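PBP5 (Haemophilus influenzae, PDB 3A3J) removes the terminal D-alanine from the peptide side chains of cell-wall precursors, acting as a D-alanyl-D-alanine carboxypeptidase of the penicillin-binding protein family. Local coordinates at residues Tyr12-Tyr17 and Met223-Val228; Ser36-Met41 and Phe136-Gly141; Pro73-Met78 and Ser99-Thr104; Asp193-Val198 and Glu241-Leu246. All coordinates share one frame; numbering follows the deposited sequence.

Contacts 1 and 4 belong to the antiparallel sheet of the penicillin-binding domain. Contact 1 pairs strands 11-16 and 224-232 within it, and contact 4 packs helix 235-252 against it; their centres lie about 11 Å apart, and L14 touches L246. Contacts 2 and 3, with centres about 12 Å apart, meet at the active site, where K39 and N101 come together. Along the chain, the segments of contact 3 fall between those of contact 2, and both pairs fall between the two strands of contact 1. Contact 4 opens after both, its segments alternating with those of contact 1. The sheet brings early and late parts of the chain together, while the intervening sequence supplies catalytic residues.

Contact 1 (Tyr12-Tyr17 and Met223-Val228); sequences YVLMDY and MRLISV
Strands 12-16 and 224-228 run antiparallel, their axes 4.7 Å apart at the closest point and their directions 175° apart. V13 pairs with V228, and M15 with I226, each pair joined by two backbone hydrogen bonds; V13 N to V228 O measures 2.9 Å. L14 with S227 and D16 with L225 are the non-hydrogen-bonded pairs between. Just past the strand, Y17 N still reaches R224 O at 2.8 Å in a nearly straight bond (171° at the hydrogen).

This pairing joins the N-terminal strand to a late one in the central sheet of the serine penicillin-binding protein fold, which has helices on both faces. V13, M15, I226 and V228 point to the face covered by helix 151-164, where branched and flexible apolar chains suit the packing. M15 lies alongside I226, its CE 4.1 Å from I226 CD1. On the other face, L14 rests CD1 against S227 CB at 4.0 Å, and the small serine admits L246 of helix 235-252.

Where strand 12-16 ends, the R224 chain runs out extended (chi1 -179°), which lays CD over one face of the Y17 ring, 4.1 Å from its centroid: a CH-pi contact. Past a bend at chi3, the R224 guanidinium salt-bridges D199 and hydrogen-bonds S216. D16 turns to the opposite face from M15; its OD1 bonds T255 and accepts from a water, which in turn accepts from R224 N.

Contact 2 (Ser36-Met41 and Phe136-Gly141); sequences SLTKMM and FTTPHG
K39 sends NZ into a cluster of polar groups at the active site, where it bonds both S36 OG and H140 O, each at 2.7 Å. The bond to H140 O lies in the carbonyl plane on a lone pair. The side chain is extended as far as CE and then bends at chi4 (93°), which swings NZ toward the carbonyl. Lysine suits this place because its long apolar stem can pass P139 and H140 while its tip reaches several polar partners; N101 OD1 adds a weak bond.

T38 faces the same loop with both branches. OG1 approaches G141 CA at 3.3 Å while bonding A35 O, and CG2 lies 3.6 Å from T138 O. A side chain on G141 would point at T38 and collide with OG1, and at this positive phi (103°) its CB would also jam against the carbonyl O of H140, so glycine fits on both counts. The loop is shaped from within by an ST motif, in which T138 OG1 accepts from G141 N at 2.8 Å.

Further along, M41 and F136 cross at about a right angle. M41 CG comes within 3.6 Å of F136 CE2, and T38 CG2 approaches CD1 of the same ring at 3.6 Å, giving the aromatic a contact with two residues three positions apart.

S36 and K39 form the SxxK motif at the start of helix 38-51, the site of the acyl-ester serine and proton-accepting lysine in the serine penicillin-binding proteins of peptidase family S11.

Contact 3 (Pro73-Met78 and Ser99-Thr104); sequences PDSSKM and SGNDAT
A loop is fastened to a helix start by polar bonds here: residues 75-78, part of the connection between strands 60-62 and 85-87, lie across the beginning of helix 101-112. The backbones come close, with K77 CA only 3.7 Å from G100 CA. A side chain on G100, the N-cap residue, would press tightly on M78 CB, so glycine suits the approach.

N101 grips two successive loop residues. Its backbone N donates to S76 O at 2.8 Å, from above the carbonyl plane rather than along a lone pair, and its amide ND2 donates to S75 OG at 2.9 Å, with the hydroxyl almost in the amide plane. An asparagine can use its other end as well: OD1 is turned to the active-site lysine K39. S76 in turn reaches back, its OG donating to S99 O, though at 2.5 Å this bond is very short and its exact length doubtful.

D102 holds the far end of the loop. CG sits between the backbone N and the carbonyl carbon (chi1 48°), and from there OD1 meets M78 N on its syn side at 2.9 Å, in an almost straight bond of 176°. The same oxygen accepts from A103 N on its anti side, while OD2 bonds L80 N, which together should fix the carboxylate's rotation. Beyond it, the thioether of M78 rests its SD on A103 CB at 3.7 Å, a methyl small enough for the sulphur to settle on.

S99, G100 and N101 make up the SxN motif of the penicillin-binding proteins; its serine belongs to the active site, and the loop's bond to N101 N probably helps to hold the motif's backbone.

Contact 4 (Asp193-Val198 and Glu241-Leu246); sequences DKTINV and ESKKLL
D193 and K243 reach toward each other tip to tip. The lysine chain is extended from end to end, with CG anti to the backbone N (chi1 -178°), and it projects from helix 241-246 so that NZ arrives on the syn side of D193 OD2. The pair makes a salt bridge, with NZ to OD2 modelled at a rather short 2.5 Å, so that its exact length is doubtful. T195 comes at this chain from across, at about a right angle, and its OG1 accepts from the same ammonium at 2.8 Å.

The two acceptors are held together by a turn. Residues 193-196 form a type I beta turn, and D193 OD1 accepts from both T195 N and T195 OG1, each at 3.0 Å, the former closing an Asx turn. Both donors approach from one face of the carboxylate plane. Aspartate fits because one oxygen can organise the turn while the other meets the lysine, and threonine because its hydroxyl both donates and accepts.

This turn leads into strand 197-206, an outermost strand of the antiparallel sheet, and helix 235-252 packs against the sheet in the alpha/beta layering of the penicillin-binding fold. Beneath the polar tips the contact becomes apolar. I196 and L246 cross at about a right angle, CD1 of the isoleucine lying 3.9 Å from CB of the leucine. V198 crosses L246 in the same manner, its CG2 4.2 Å from CD1. These branched chains suit the buried side, where L246 also touches A217 and S227 on neighbouring strands.

Contact 1 (Tyr12-Tyr17 and Met223-Val228)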
loop_
_atom_site.group_PDB
_atom_site.type_symbol
_atom_site.label_atom_id
_atom_site.label_comp_id
_atom_site.label_asym_id
_atom_site.label_seq_id
_atom_site.Cartn_x
_atom_site.Cartn_y
_atom_site.Cartn_z
ATOM N N TYR A 12 0.357 -0.527 -15.326
ATOM C CA TYR A 12 -0.545 -0.947 -14.302
ATOM C C TYR A 12 -0.042 -2.134 -13.517
ATOM O O TYR A 12 0.846 -2.878 -13.948
ATOM C CB TYR A 12 -1.897 -1.324 -14.920
ATOM C CG TYR A 12 -1.918 -2.542 -15.862
ATOM C CD1 TYR A 12 -2.044 -3.853 -15.377
ATOM C CD2 TYR A 12 -1.864 -2.359 -17.206
ATOM C CE1 TYR A 12 -2.106 -4.959 -16.273
ATOM C CE2 TYR A 12 -1.942 -3.379 -18.053
ATOM C CZ TYR A 12 -2.066 -4.676 -17.617
ATOM O OH TYR A 12 -2.102 -5.652 -18.585
ATOM N N VAL A 13 -0.623 -2.364 -12.368
ATOM C CA VAL A 13 -0.195 -3.500 -11.618
ATOM C C VAL A 13 -1.436 -3.920 -10.856
ATOM O O VAL A 13 -2.275 -3.053 -10.544
ATOM C CB VAL A 13 0.958 -3.139 -10.622
ATOM C CG1 VAL A 13 0.395 -2.704 -9.311
ATOM C CG2 VAL A 13 1.794 -4.338 -10.348
ATOM N N LEU A 14 -1.583 -5.229 -10.587
ATOM C CA LEU A 14 -2.608 -5.691 -9.678
ATOM C C LEU A 14 -1.870 -6.576 -8.670
ATOM O O LEU A 14 -0.997 -7.367 -9.088
ATOM C CB LEU A 14 -3.604 -6.593 -10.430
ATOM C CG LEU A 14 -4.679 -7.294 -9.547
ATOM C CD1 LEU A 14 -5.573 -6.181 -8.906
ATOM C CD2 LEU A 14 -5.610 -8.270 -10.322
ATOM N N MET A 15 -2.215 -6.528 -7.380
ATOM C CA MET A 15 -1.393 -7.232 -6.408
ATOM C C MET A 15 -2.289 -7.615 -5.254
ATOM O O MET A 15 -3.138 -6.830 -4.872
ATOM C CB MET A 15 -0.207 -6.323 -5.952
ATOM C CG MET A 15 0.370 -6.663 -4.575
ATOM S SD MET A 15 1.504 -5.424 -3.771
ATOM C CE MET A 15 0.626 -4.990 -2.315
ATOM N N ASP A 16 -2.138 -8.813 -4.708
ATOM C CA ASP A 16 -2.836 -9.212 -3.507
ATOM C C ASP A 16 -2.193 -8.500 -2.331
ATOM O O ASP A 16 -0.967 -8.554 -2.156
ATOM C CB ASP A 16 -2.712 -10.745 -3.264
ATOM C CG ASP A 16 -3.467 -11.195 -2.041
ATOM O OD1 ASP A 16 -4.684 -11.568 -2.118
ATOM O OD2 ASP A 16 -2.893 -11.107 -0.961
ATOM N N TYR A 17 -3.020 -7.860 -1.511
ATOM C CA TYR A 17 -2.518 -7.067 -0.378
ATOM C C TYR A 17 -1.815 -8.010 0.624
ATOM O O TYR A 17 -0.858 -7.638 1.316
ATOM C CB TYR A 17 -3.692 -6.418 0.306
ATOM C CG TYR A 17 -3.437 -5.873 1.708
ATOM C CD1 TYR A 17 -2.627 -4.700 1.920
ATOM C CD2 TYR A 17 -3.998 -6.491 2.814
ATOM C CE1 TYR A 17 -2.408 -4.180 3.220
ATOM C CE2 TYR A 17 -3.762 -6.016 4.113
ATOM C CZ TYR A 17 -2.978 -4.851 4.299
ATOM O OH TYR A 17 -2.808 -4.412 5.566
ATOM N N MET A 223 -10.263 -11.449 1.204
ATOM C CA MET A 223 -9.289 -11.257 0.159
ATOM C C MET A 223 -9.215 -9.719 -0.126
ATOM O O MET A 223 -10.269 -9.028 -0.138
ATOM C CB MET A 223 -9.661 -12.012 -1.071
ATOM C CG MET A 223 -8.494 -12.112 -2.010
ATOM S SD MET A 223 -9.106 -12.933 -3.465
ATOM C CE MET A 223 -7.706 -12.952 -4.556
ATOM N N ARG A 224 -7.995 -9.172 -0.202
ATOM C CA ARG A 224 -7.829 -7.745 -0.532
ATOM C C ARG A 224 -6.911 -7.576 -1.695
ATOM O O ARG A 224 -5.812 -8.095 -1.690
ATOM C CB ARG A 224 -7.357 -6.864 0.647
ATOM C CG ARG A 224 -7.237 -5.341 0.176
ATOM C CD ARG A 224 -6.823 -4.428 1.279
ATOM N NE ARG A 224 -7.876 -4.231 2.268
ATOM C CZ ARG A 224 -8.772 -3.268 2.176
ATOM N NH1 ARG A 224 -8.778 -2.516 1.079
ATOM N NH2 ARG A 224 -9.701 -3.117 3.099
ATOM N N LEU A 225 -7.363 -6.848 -2.699
ATOM C CA LEU A 225 -6.495 -6.503 -3.817
ATOM C C LEU A 225 -6.247 -4.987 -3.937
ATOM O O LEU A 225 -7.034 -4.178 -3.457
ATOM C CB LEU A 225 -7.116 -6.978 -5.135
ATOM C CG LEU A 225 -7.475 -8.493 -5.313
ATOM C CD1 LEU A 225 -8.177 -8.794 -6.721
ATOM C CD2 LEU A 225 -6.233 -9.379 -5.091
ATOM N N ILE A 226 -5.179 -4.632 -4.641
ATOM C CA ILE A 226 -4.873 -3.274 -4.858
ATOM C C ILE A 226 -4.527 -3.211 -6.292
ATOM O O ILE A 226 -3.677 -4.041 -6.728
ATOM C CB ILE A 226 -3.612 -2.875 -4.008
ATOM C CG1 ILE A 226 -3.996 -2.877 -2.543
ATOM C CG2 ILE A 226 -3.057 -1.505 -4.467
ATOM C CD1 ILE A 226 -2.724 -2.708 -1.651
ATOM N N SER A 227 -5.146 -2.282 -7.050
ATOM C CA SER A 227 -4.738 -2.073 -8.444
ATOM C C SER A 227 -4.158 -0.695 -8.638
ATOM O O SER A 227 -4.536 0.216 -7.893
ATOM C CB SER A 227 -5.978 -2.180 -9.356
ATOM O OG SER A 227 -7.108 -1.348 -8.896
ATOM N N VAL A 228 -3.343 -0.522 -9.689
ATOM C CA VAL A 228 -2.833 0.748 -10.033
ATOM C C VAL A 228 -2.844 0.810 -11.548
ATOM O O VAL A 228 -2.335 -0.077 -12.181
ATOM C CB VAL A 228 -1.325 0.995 -9.501
ATOM C CG1 VAL A 228 -0.866 2.387 -9.842
ATOM C CG2 VAL A 228 -1.220 0.742 -7.982
HETATM O O HOH W 1 -5.958 -10.983 0.061
#

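Contact 2 (Ser36-Met41 and Phe136-Gly141)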
loop_
_atom_site.group_PDB
_atom_site.type_symbol
_atom_site.label_atom_id
_atom_site.label_comp_id
_atom_site.label_asym_id
_atom_site.label_seq_id
_atom_site.Cartn_x
_atom_site.Cartn_y
_atom_site.Cartn_z
ATOM N N SER A 36 -1.499 13.640 -8.456
ATOM C CA SER A 36 -2.012 13.505 -7.090
ATOM C C SER A 36 -1.786 12.168 -6.328
ATOM O O SER A 36 -2.141 12.060 -5.140
ATOM C CB SER A 36 -3.487 13.850 -7.033
ATOM O OG SER A 36 -3.625 15.281 -6.856
ATOM N N LEU A 37 -1.208 11.136 -6.947
ATOM C CA LEU A 37 -0.976 9.888 -6.104
ATOM C C LEU A 37 0.150 10.245 -5.110
ATOM O O LEU A 37 0.296 9.638 -3.995
ATOM C CB LEU A 37 -0.519 8.733 -6.972
ATOM C CG LEU A 37 -1.437 8.343 -8.135
ATOM C CD1 LEU A 37 -0.816 7.195 -8.977
ATOM C CD2 LEU A 37 -2.759 7.990 -7.589
ATOM N N THR A 38 0.893 11.324 -5.447
ATOM C CA THR A 38 1.897 11.875 -4.474
ATOM C C THR A 38 1.294 12.072 -3.104
ATOM O O THR A 38 1.971 11.819 -2.048
ATOM C CB THR A 38 2.507 13.214 -4.975
ATOM O OG1 THR A 38 3.137 12.970 -6.252
ATOM C CG2 THR A 38 3.551 13.747 -3.925
ATOM N N LYS A 39 0.025 12.522 -3.077
ATOM C CA LYS A 39 -0.668 12.748 -1.761
ATOM C C LYS A 39 -0.820 11.536 -0.854
ATOM O O LYS A 39 -1.119 11.668 0.361
ATOM C CB LYS A 39 -2.042 13.421 -1.966
ATOM C CG LYS A 39 -1.823 14.844 -2.539
ATOM C CD LYS A 39 -3.060 15.404 -3.195
ATOM C CE LYS A 39 -2.848 16.892 -3.636
ATOM N NZ LYS A 39 -2.405 16.878 -5.031
ATOM N N MET A 40 -0.757 10.349 -1.446
ATOM C CA MET A 40 -0.725 9.118 -0.623
ATOM C C MET A 40 0.518 9.097 0.315
ATOM O O MET A 40 0.379 8.850 1.483
ATOM C CB MET A 40 -0.667 7.872 -1.577
ATOM C CG MET A 40 -2.096 7.483 -2.044
ATOM S SD MET A 40 -2.036 6.317 -3.371
ATOM C CE MET A 40 -0.824 5.004 -2.982
ATOM N N MET A 41 1.696 9.380 -0.229
ATOM C CA MET A 41 2.924 9.515 0.624
ATOM C C MET A 41 2.779 10.641 1.650
ATOM O O MET A 41 2.993 10.471 2.867
ATOM C CB MET A 41 4.194 9.703 -0.227
ATOM C CG MET A 41 5.548 9.628 0.644
ATOM S SD MET A 41 5.593 8.206 1.781
ATOM C CE MET A 41 6.347 7.103 0.657
ATOM N N PHE A 136 10.149 12.035 -4.655
ATOM C CA PHE A 136 9.245 13.171 -4.500
ATOM C C PHE A 136 10.024 14.474 -4.388
ATOM O O PHE A 136 11.088 14.542 -3.751
ATOM C CB PHE A 136 8.360 12.978 -3.278
ATOM C CG PHE A 136 7.491 11.763 -3.362
ATOM C CD1 PHE A 136 6.473 11.682 -4.324
ATOM C CD2 PHE A 136 7.711 10.672 -2.539
ATOM C CE1 PHE A 136 5.666 10.555 -4.424
ATOM C CE2 PHE A 136 6.890 9.509 -2.671
ATOM C CZ PHE A 136 5.884 9.464 -3.588
ATOM N N THR A 137 9.456 15.520 -4.971
ATOM C CA THR A 137 9.990 16.876 -4.813
ATOM C C THR A 137 8.963 17.827 -4.179
ATOM O O THR A 137 9.303 18.944 -3.944
ATOM C CB THR A 137 10.383 17.473 -6.160
ATOM O OG1 THR A 137 9.242 17.448 -7.016
ATOM C CG2 THR A 137 11.601 16.730 -6.872
ATOM N N THR A 138 7.723 17.387 -3.880
ATOM C CA THR A 138 6.635 18.264 -3.451
ATOM C C THR A 138 5.748 17.450 -2.581
ATOM O O THR A 138 5.759 16.226 -2.659
ATOM C CB THR A 138 5.735 18.710 -4.651
ATOM O OG1 THR A 138 5.092 17.549 -5.245
ATOM C CG2 THR A 138 6.530 19.481 -5.726
ATOM N N PRO A 139 4.918 18.116 -1.768
ATOM C CA PRO A 139 3.942 17.316 -1.032
ATOM C C PRO A 139 2.595 17.108 -1.817
ATOM O O PRO A 139 1.721 16.335 -1.359
ATOM C CB PRO A 139 3.727 18.131 0.230
ATOM C CG PRO A 139 3.935 19.564 -0.205
ATOM C CD PRO A 139 4.865 19.557 -1.400
ATOM N N HIS A 140 2.470 17.708 -3.014
ATOM C CA HIS A 140 1.214 17.638 -3.724
ATOM C C HIS A 140 1.254 16.945 -5.060
ATOM O O HIS A 140 0.206 16.578 -5.548
ATOM C CB HIS A 140 0.657 19.059 -3.926
ATOM C CG HIS A 140 1.701 20.082 -4.314
ATOM N ND1 HIS A 140 2.423 20.010 -5.489
ATOM C CD2 HIS A 140 2.133 21.207 -3.674
ATOM C CE1 HIS A 140 3.253 21.040 -5.564
ATOM N NE2 HIS A 140 3.087 21.788 -4.479
ATOM N N GLY A 141 2.409 16.873 -5.726
ATOM C CA GLY A 141 2.506 16.099 -6.959
ATOM C C GLY A 141 2.501 16.904 -8.254
ATOM O O GLY A 141 2.391 16.345 -9.346
#

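Contact 3 (Pro73-Met78 and Ser99-Thr104)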
loop_
_atom_site.group_PDB
_atom_site.type_symbol
_atom_site.label_atom_id
_atom_site.label_comp_id
_atom_site.label_asym_id
_atom_site.label_seq_id
_atom_site.Cartn_x
_atom_site.Cartn_y
_atom_site.Cartn_z
ATOM N N PRO A 73 -4.408 28.253 -8.007
ATOM C CA PRO A 73 -5.508 28.783 -8.772
ATOM C C PRO A 73 -6.242 27.768 -9.721
ATOM O O PRO A 73 -7.493 27.826 -9.818
ATOM C CB PRO A 73 -4.851 29.939 -9.565
ATOM C CG PRO A 73 -3.368 29.562 -9.616
ATOM C CD PRO A 73 -3.120 28.933 -8.291
ATOM N N ASP A 74 -5.490 26.936 -10.444
ATOM C CA ASP A 74 -6.053 26.020 -11.447
ATOM C C ASP A 74 -5.870 24.555 -10.939
ATOM O O ASP A 74 -5.541 23.722 -11.729
ATOM C CB ASP A 74 -5.327 26.189 -12.839
ATOM C CG ASP A 74 -5.808 25.116 -13.965
ATOM O OD1 ASP A 74 -6.761 24.312 -13.799
ATOM O OD2 ASP A 74 -5.214 25.054 -15.062
ATOM N N SER A 75 -6.002 24.243 -9.644
ATOM C CA SER A 75 -5.689 22.876 -9.242
ATOM C C SER A 75 -6.475 22.619 -7.989
ATOM O O SER A 75 -7.092 23.542 -7.444
ATOM C CB SER A 75 -4.171 22.682 -9.024
ATOM O OG SER A 75 -3.733 23.353 -7.833
ATOM N N SER A 76 -6.474 21.385 -7.520
ATOM C CA SER A 76 -7.408 21.021 -6.493
ATOM C C SER A 76 -7.065 21.571 -5.131
ATOM O O SER A 76 -5.901 21.734 -4.741
ATOM C CB SER A 76 -7.622 19.491 -6.454
ATOM O OG SER A 76 -6.446 18.818 -6.014
ATOM N N LYS A 77 -8.100 21.834 -4.359
ATOM C CA LYS A 77 -7.877 22.608 -3.195
ATOM C C LYS A 77 -9.028 22.461 -2.263
ATOM O O LYS A 77 -10.180 22.153 -2.687
ATOM C CB LYS A 77 -7.646 24.095 -3.609
ATOM C CG LYS A 77 -8.810 24.735 -4.315
ATOM C CD LYS A 77 -8.357 25.874 -5.284
ATOM C CE LYS A 77 -8.036 27.067 -4.422
ATOM N NZ LYS A 77 -7.852 28.236 -5.292
ATOM N N MET A 78 -8.742 22.695 -1.005
ATOM C CA MET A 78 -9.775 22.679 -0.017
ATOM C C MET A 78 -10.347 24.094 0.322
ATOM O O MET A 78 -11.273 24.236 1.098
ATOM C CB MET A 78 -9.291 21.865 1.187
ATOM C CG MET A 78 -9.222 22.535 2.509
ATOM S SD MET A 78 -8.561 21.334 3.636
ATOM C CE MET A 78 -9.574 21.563 5.106
ATOM N N SER A 99 -7.904 15.878 -2.330
ATOM C CA SER A 99 -6.590 16.210 -2.871
ATOM C C SER A 99 -6.266 17.706 -2.724
ATOM O O SER A 99 -5.833 18.356 -3.685
ATOM C CB SER A 99 -6.611 15.883 -4.334
ATOM O OG SER A 99 -6.539 14.493 -4.427
ATOM N N GLY A 100 -6.580 18.274 -1.560
ATOM C CA GLY A 100 -6.404 19.765 -1.430
ATOM C C GLY A 100 -4.936 20.175 -1.478
ATOM O O GLY A 100 -4.191 19.796 -0.608
ATOM N N ASN A 101 -4.524 20.912 -2.498
ATOM C CA ASN A 101 -3.079 21.329 -2.621
ATOM C C ASN A 101 -2.602 22.293 -1.515
ATOM O O ASN A 101 -1.444 22.213 -0.997
ATOM C CB ASN A 101 -2.769 21.858 -4.013
ATOM C CG ASN A 101 -2.675 20.739 -5.004
ATOM O OD1 ASN A 101 -2.428 19.599 -4.617
ATOM N ND2 ASN A 101 -2.896 21.025 -6.267
ATOM N N ASP A 102 -3.536 23.173 -1.156
ATOM C CA ASP A 102 -3.330 24.145 -0.108
ATOM C C ASP A 102 -3.240 23.376 1.194
ATOM O O ASP A 102 -2.356 23.651 2.020
ATOM C CB ASP A 102 -4.485 25.212 -0.084
ATOM C CG ASP A 102 -5.905 24.586 -0.142
ATOM O OD1 ASP A 102 -6.070 23.314 -0.128
ATOM O OD2 ASP A 102 -6.865 25.399 -0.197
ATOM N N ALA A 103 -4.095 22.374 1.375
ATOM C CA ALA A 103 -4.001 21.551 2.613
ATOM C C ALA A 103 -2.684 20.824 2.753
ATOM O O ALA A 103 -2.258 20.623 3.872
ATOM C CB ALA A 103 -5.094 20.517 2.673
ATOM N N THR A 104 -2.046 20.405 1.650
ATOM C CA THR A 104 -0.837 19.659 1.825
ATOM C C THR A 104 0.354 20.580 2.287
ATOM O O THR A 104 1.251 20.171 3.090
ATOM C CB THR A 104 -0.420 18.937 0.575
ATOM O OG1 THR A 104 -0.079 19.890 -0.396
ATOM C CG2 THR A 104 -1.495 18.070 0.021
#

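Contact 4 (Asp193-Val198 and Glu241-Leu246)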
loop_
_atom_site.group_PDB
_atom_site.type_symbol
_atom_site.label_atom_id
_atom_site.label_comp_id
_atom_site.label_asym_id
_atom_site.label_seq_id
_atom_site.Cartn_x
_atom_site.Cartn_y
_atom_site.Cartn_z
ATOM N N ASP A 193 -19.766 2.240 -6.503
ATOM C CA ASP A 193 -20.137 1.039 -7.231
ATOM C C ASP A 193 -20.545 -0.063 -6.293
ATOM O O ASP A 193 -19.687 -0.719 -5.689
ATOM C CB ASP A 193 -19.017 0.615 -8.163
ATOM C CG ASP A 193 -19.468 -0.446 -9.168
ATOM O OD1 ASP A 193 -20.487 -1.102 -8.904
ATOM O OD2 ASP A 193 -18.769 -0.638 -10.189
ATOM N N LYS A 194 -21.862 -0.226 -6.108
ATOM C CA LYS A 194 -22.409 -1.267 -5.185
ATOM C C LYS A 194 -22.043 -2.733 -5.574
ATOM O O LYS A 194 -22.139 -3.657 -4.751
ATOM C CB LYS A 194 -23.933 -1.144 -5.057
ATOM C CG LYS A 194 -24.319 0.126 -4.334
ATOM C CD LYS A 194 -25.808 0.411 -4.477
ATOM C CE LYS A 194 -26.155 1.720 -3.786
ATOM N NZ LYS A 194 -27.121 2.450 -4.604
ATOM N N THR A 195 -21.626 -2.959 -6.800
ATOM C CA THR A 195 -21.351 -4.338 -7.167
ATOM C C THR A 195 -19.904 -4.826 -6.848
ATOM O O THR A 195 -19.567 -5.966 -7.162
ATOM C CB THR A 195 -21.621 -4.571 -8.583
ATOM O OG1 THR A 195 -20.538 -4.023 -9.327
ATOM C CG2 THR A 195 -22.971 -3.935 -8.969
ATOM N N ILE A 196 -19.095 -4.004 -6.169
ATOM C CA ILE A 196 -17.684 -4.368 -5.850
ATOM C C ILE A 196 -17.445 -3.604 -4.572
ATOM O O ILE A 196 -18.159 -2.651 -4.334
ATOM C CB ILE A 196 -16.742 -3.943 -6.997
ATOM C CG1 ILE A 196 -15.371 -4.546 -6.834
ATOM C CG2 ILE A 196 -16.628 -2.370 -7.108
ATOM C CD1 ILE A 196 -14.559 -4.506 -8.140
ATOM N N ASN A 197 -16.585 -4.073 -3.668
ATOM C CA ASN A 197 -16.360 -3.339 -2.402
ATOM C C ASN A 197 -15.048 -2.526 -2.451
ATOM O O ASN A 197 -14.048 -2.922 -1.863
ATOM C CB ASN A 197 -16.350 -4.288 -1.211
ATOM C CG ASN A 197 -17.520 -5.290 -1.267
ATOM O OD1 ASN A 197 -18.679 -4.908 -1.049
ATOM N ND2 ASN A 197 -17.226 -6.557 -1.628
ATOM N N VAL A 198 -15.044 -1.436 -3.209
ATOM C CA VAL A 198 -13.877 -0.568 -3.300
ATOM C C VAL A 198 -13.879 0.380 -2.145
ATOM O O VAL A 198 -14.875 1.014 -1.869
ATOM C CB VAL A 198 -13.875 0.182 -4.601
ATOM C CG1 VAL A 198 -12.744 1.268 -4.600
ATOM C CG2 VAL A 198 -13.681 -0.820 -5.719
ATOM N N GLU A 241 -11.062 0.304 -16.316
ATOM C CA GLU A 241 -9.892 -0.551 -16.346
ATOM C C GLU A 241 -9.535 -1.070 -14.938
ATOM O O GLU A 241 -9.067 -2.195 -14.791
ATOM C CB GLU A 241 -8.714 0.168 -16.956
ATOM C CG GLU A 241 -8.977 0.662 -18.336
ATOM C CD GLU A 241 -9.533 -0.481 -19.200
ATOM O OE1 GLU A 241 -8.776 -1.412 -19.524
ATOM O OE2 GLU A 241 -10.711 -0.463 -19.575
ATOM N N SER A 242 -9.779 -0.266 -13.905
ATOM C CA SER A 242 -9.425 -0.703 -12.586
ATOM C C SER A 242 -10.368 -1.815 -12.195
ATOM O O SER A 242 -9.937 -2.841 -11.654
ATOM C CB SER A 242 -9.507 0.428 -11.562
ATOM O OG SER A 242 -8.370 1.243 -11.712
ATOM N N LYS A 243 -11.668 -1.543 -12.341
ATOM C CA LYS A 243 -12.694 -2.547 -12.038
ATOM C C LYS A 243 -12.429 -3.837 -12.841
ATOM O O LYS A 243 -12.573 -4.931 -12.327
ATOM C CB LYS A 243 -14.084 -1.973 -12.325
ATOM C CG LYS A 243 -15.202 -2.941 -12.000
ATOM C CD LYS A 243 -16.549 -2.227 -11.817
ATOM C CE LYS A 243 -17.678 -3.275 -11.975
ATOM N NZ LYS A 243 -19.004 -2.844 -11.381
ATOM N N LYS A 244 -11.976 -3.708 -14.077
ATOM C CA LYS A 244 -11.598 -4.874 -14.852
ATOM C C LYS A 244 -10.475 -5.712 -14.165
ATOM O O LYS A 244 -10.515 -6.976 -14.139
ATOM C CB LYS A 244 -11.139 -4.465 -16.253
ATOM C CG LYS A 244 -12.280 -4.379 -17.310
ATOM C CD LYS A 244 -11.781 -4.096 -18.728
ATOM C CE LYS A 244 -12.764 -3.175 -19.510
ATOM N NZ LYS A 244 -12.067 -2.720 -20.722
ATOM N N LEU A 245 -9.419 -5.027 -13.702
ATOM C CA LEU A 245 -8.337 -5.709 -12.981
ATOM C C LEU A 245 -8.860 -6.363 -11.723
ATOM O O LEU A 245 -8.584 -7.547 -11.466
ATOM C CB LEU A 245 -7.234 -4.733 -12.617
ATOM C CG LEU A 245 -6.388 -4.450 -13.849
ATOM C CD1 LEU A 245 -5.500 -3.207 -13.524
ATOM C CD2 LEU A 245 -5.470 -5.670 -14.167
ATOM N N LEU A 246 -9.633 -5.624 -10.940
ATOM C CA LEU A 246 -10.040 -6.152 -9.674
ATOM C C LEU A 246 -10.924 -7.441 -9.869
ATOM O O LEU A 246 -10.668 -8.474 -9.236
ATOM C CB LEU A 246 -10.749 -5.076 -8.876
ATOM C CG LEU A 246 -9.859 -3.863 -8.531
ATOM C CD1 LEU A 246 -10.725 -2.770 -7.886
ATOM C CD2 LEU A 246 -8.697 -4.283 -7.586
#